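Local coordinates for protein glutathione S-transferase (Sphingobium chungbukense, PDB 6M1T) that binds glutathione and, as a dimeric beta-class glutathione transferase, probably conjugates it to electrophilic compounds in detoxification, at residues 69-74 against 92-97. Sequence-based numbering, arbitrary orientation.
Sequences ILLYIA and YRLISR
At the interface between the thioredoxin-like N-terminal domain and the all-helical C-terminal domain of the glutathione transferase fold, Leu71 of helix 66-75 reaches across to Leu94 and Ile95 of helix 89-108. It is the one side chain of 69-74 that touches 92-97, and its two methyls divide the work. CD1 meets CD2 of Leu94 at 3.7 Å, the two leucines running alongside each other with opposite headings. CD2 lies 3.9 Å from CG1 of Ile95, whose side chain is roughly perpendicular to that of Leu71. In Leu71 and Leu94 the first side-chain bond already aims at the facing helix. Ile95 leaves along the flank of its helix instead, and chi1 of -63°, with CG1 anti to the carbonyl carbon, brings that methylene to Leu71. No hydrogen bond spans the gap; with the CA atoms of Leu71 and Ile95 8.4 Å apart, the two segments meet through buried aliphatic groups alone, over a modest 113 Å². The far side of 92-97 faces the second subunit: Ser96 OG accepts a 3.1 Å hydrogen bond from Arg97 NH1, nearly in the guanidinium plane, and is hydrogen-bonded to Thr64 O of that subunit. Around the leucine pair, Ala83 of the interdomain linker touches both Leu71 and Leu94, and Arg91 and Leu98 add to the cover of Leu71. Helix 153-162 packs on Leu94 through Val153 and Ala154, while helix 66-75 rests its Ile69 and Ile73 on helix 12-21, beside the N-terminal sheet.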
ATOM      1  N   ILE A  69      -5.115  -6.377   7.044  1.00 11.24           N
ATOM      2  CA  ILE A  69      -5.034  -7.337   8.173  1.00 11.98           C
ATOM      3  C   ILE A  69      -4.871  -6.556   9.459  1.00 11.41           C
ATOM      4  O   ILE A  69      -5.580  -6.854  10.396  1.00 11.67           O
ATOM      5  CB  ILE A  69      -3.904  -8.364   7.944  1.00 11.64           C
ATOM      6  CG1 ILE A  69      -4.297  -9.273   6.780  1.00 11.75           C
ATOM      7  CG2 ILE A  69      -3.620  -9.151   9.218  1.00 11.70           C
ATOM      8  CD1 ILE A  69      -3.206 -10.168   6.250  1.00 11.67           C
ATOM      9  N   LEU A  70      -3.952  -5.610   9.464  1.00 11.08           N
ATOM     10  CA  LEU A  70      -3.591  -4.834  10.661  1.00 11.87           C
ATOM     11  C   LEU A  70      -4.799  -4.009  11.106  1.00 13.06           C
ATOM     12  O   LEU A  70      -5.122  -4.017  12.319  1.00 11.71           O
ATOM     13  CB  LEU A  70      -2.369  -3.979  10.345  1.00 11.76           C
ATOM     14  CG  LEU A  70      -1.028  -4.749  10.303  1.00 12.11           C
ATOM     15  CD1 LEU A  70       0.053  -3.839   9.760  1.00 12.64           C
ATOM     16  CD2 LEU A  70      -0.664  -5.291  11.680  1.00 12.28           C
ATOM     17  N   LEU A  71      -5.472  -3.346  10.176  1.00 14.52           N
ATOM     18  CA  LEU A  71      -6.711  -2.586  10.532  1.00 17.45           C
ATOM     19  C   LEU A  71      -7.783  -3.522  11.096  1.00 15.30           C
ATOM     20  O   LEU A  71      -8.401  -3.152  12.107  1.00 14.89           O
ATOM     21  CB  LEU A  71      -7.272  -1.848   9.317  1.00 19.07           C
ATOM     22  CG  LEU A  71      -7.187  -0.322   9.273  1.00 27.59           C
ATOM     23  CD1 LEU A  71      -6.919   0.358  10.609  1.00 25.61           C
ATOM     24  CD2 LEU A  71      -6.146   0.093   8.246  1.00 29.58           C
ATOM     25  N   TYR A  72      -8.037  -4.664  10.443  1.00 14.84           N
ATOM     26  CA  TYR A  72      -8.990  -5.687  10.901  1.00 14.29           C
ATOM     27  C   TYR A  72      -8.689  -6.004  12.370  1.00 13.15           C
ATOM     28  O   TYR A  72      -9.621  -6.050  13.246  1.00 12.74           O
ATOM     29  CB  TYR A  72      -8.950  -6.952  10.033  1.00 14.50           C
ATOM     30  CG  TYR A  72      -9.917  -7.982  10.528  1.00 16.73           C
ATOM     31  CD1 TYR A  72     -11.263  -7.929  10.181  1.00 18.87           C
ATOM     32  CD2 TYR A  72      -9.519  -8.943  11.442  1.00 17.22           C
ATOM     33  CE1 TYR A  72     -12.170  -8.839  10.699  1.00 19.16           C
ATOM     34  CE2 TYR A  72     -10.411  -9.849  11.973  1.00 18.00           C
ATOM     35  CZ  TYR A  72     -11.731  -9.814  11.578  1.00 20.12           C
ATOM     36  OH  TYR A  72     -12.592 -10.714  12.111  1.00 20.12           O
ATOM     37  N   ILE A  73      -7.434  -6.384  12.637  1.00 12.30           N
ATOM     38  CA  ILE A  73      -7.018  -6.839  13.993  1.00 12.63           C
ATOM     39  C   ILE A  73      -7.264  -5.699  15.001  1.00 14.32           C
ATOM     40  O   ILE A  73      -7.846  -5.994  16.049  1.00 16.16           O
ATOM     41  CB  ILE A  73      -5.542  -7.280  14.016  1.00 12.37           C
ATOM     42  CG1 ILE A  73      -5.378  -8.589  13.231  1.00 12.25           C
ATOM     43  CG2 ILE A  73      -5.024  -7.369  15.448  1.00 12.35           C
ATOM     44  CD1 ILE A  73      -3.972  -8.834  12.743  1.00 12.55           C
ATOM     45  N   ALA A  74      -6.827  -4.473  14.698  1.00 15.63           N
ATOM     46  CA  ALA A  74      -7.011  -3.282  15.586  1.00 16.53           C
ATOM     47  C   ALA A  74      -8.493  -3.083  15.902  1.00 17.16           C
ATOM     48  O   ALA A  74      -8.847  -2.925  17.111  1.00 20.74           O
ATOM     49  CB  ALA A  74      -6.431  -2.035  14.969  1.00 15.92           C
ATOM     50  N   TYR A  92      -7.449   8.261   8.512  1.00 19.05           N
ATOM     51  CA  TYR A  92      -6.918   8.345   7.114  1.00 19.72           C
ATOM     52  C   TYR A  92      -5.408   8.501   7.188  1.00 19.10           C
ATOM     53  O   TYR A  92      -4.732   7.932   6.312  1.00 17.41           O
ATOM     54  CB  TYR A  92      -7.594   9.440   6.299  1.00 18.60           C
ATOM     55  CG  TYR A  92      -9.064   9.199   6.217  1.00 19.60           C
ATOM     56  CD1 TYR A  92      -9.583   8.362   5.253  1.00 17.71           C
ATOM     57  CD2 TYR A  92      -9.918   9.760   7.150  1.00 19.13           C
ATOM     58  CE1 TYR A  92     -10.933   8.096   5.183  1.00 19.34           C
ATOM     59  CE2 TYR A  92     -11.272   9.506   7.100  1.00 19.51           C
ATOM     60  CZ  TYR A  92     -11.777   8.694   6.115  1.00 19.85           C
ATOM     61  OH  TYR A  92     -13.090   8.446   6.097  1.00 20.12           O
ATOM     62  N   ARG A  93      -4.881   9.221   8.185  1.00 20.71           N
ATOM     63  CA  ARG A  93      -3.416   9.410   8.329  1.00 20.63           C
ATOM     64  C   ARG A  93      -2.783   8.051   8.654  1.00 20.07           C
ATOM     65  O   ARG A  93      -1.678   7.807   8.161  1.00 16.11           O
ATOM     66  CB  ARG A  93      -3.045  10.453   9.385  1.00 25.04           C
ATOM     67  CG  ARG A  93      -3.669  11.808   9.078  1.00 30.90           C
ATOM     68  CD  ARG A  93      -2.979  13.015   9.700  1.00 34.87           C
ATOM     69  NE  ARG A  93      -1.868  13.639   8.985  1.00 39.48           N
ATOM     70  CZ  ARG A  93      -1.734  13.795   7.656  1.00 49.41           C
ATOM     71  NH1 ARG A  93      -0.653  14.382   7.172  1.00 50.57           N
ATOM     72  NH2 ARG A  93      -2.635  13.358   6.795  1.00 52.37           N
ATOM     73  N   LEU A  94      -3.482   7.201   9.418  1.00 18.11           N
ATOM     74  CA  LEU A  94      -3.023   5.808   9.716  1.00 17.89           C
ATOM     75  C   LEU A  94      -2.970   4.997   8.412  1.00 16.83           C
ATOM     76  O   LEU A  94      -1.951   4.362   8.140  1.00 13.17           O
ATOM     77  CB  LEU A  94      -3.970   5.099  10.685  1.00 19.43           C
ATOM     78  CG  LEU A  94      -3.587   3.629  10.909  1.00 19.01           C
ATOM     79  CD1 LEU A  94      -2.182   3.572  11.418  1.00 19.68           C
ATOM     80  CD2 LEU A  94      -4.517   2.883  11.846  1.00 21.52           C
ATOM     81  N   ILE A  95      -4.051   4.983   7.651  1.00 15.34           N
ATOM     82  CA  ILE A  95      -4.086   4.213   6.374  1.00 17.97           C
ATOM     83  C   ILE A  95      -2.959   4.710   5.447  1.00 15.51           C
ATOM     84  O   ILE A  95      -2.298   3.869   4.722  1.00 13.17           O
ATOM     85  CB  ILE A  95      -5.488   4.321   5.774  1.00 19.06           C
ATOM     86  CG1 ILE A  95      -6.527   3.678   6.693  1.00 20.38           C
ATOM     87  CG2 ILE A  95      -5.548   3.724   4.374  1.00 19.02           C
ATOM     88  CD1 ILE A  95      -7.953   3.947   6.263  1.00 22.94           C
ATOM     89  N   SER A  96      -2.720   6.018   5.436  1.00 13.89           N
ATOM     90  CA  SER A  96      -1.626   6.686   4.685  1.00 14.47           C
ATOM     91  C   SER A  96      -0.296   6.082   5.113  1.00 15.06           C
ATOM     92  O   SER A  96       0.508   5.615   4.244  1.00 12.64           O
ATOM     93  CB  SER A  96      -1.643   8.198   4.896  1.00 14.76           C
ATOM     94  OG  SER A  96      -0.609   8.832   4.170  1.00 14.95           O
ATOM     95  N   ARG A  97      -0.056   6.038   6.423  1.00 13.70           N
ATOM     96  CA  ARG A  97       1.224   5.495   6.915  1.00 15.49           C
ATOM     97  C   ARG A  97       1.307   4.002   6.530  1.00 12.01           C
ATOM     98  O   ARG A  97       2.411   3.568   6.175  1.00 12.74           O
ATOM     99  CB  ARG A  97       1.423   5.788   8.410  1.00 17.51           C
ATOM    100  CG  ARG A  97       1.815   7.231   8.761  1.00 21.34           C
ATOM    101  CD  ARG A  97       2.920   7.890   7.933  1.00 24.39           C
ATOM    102  NE  ARG A  97       2.388   8.390   6.661  1.00 28.78           N
ATOM    103  CZ  ARG A  97       3.083   8.674   5.544  1.00 29.80           C
ATOM    104  NH1 ARG A  97       2.416   9.079   4.488  1.00 29.07           N
ATOM    105  NH2 ARG A  97       4.401   8.585   5.469  1.00 30.98           N
TER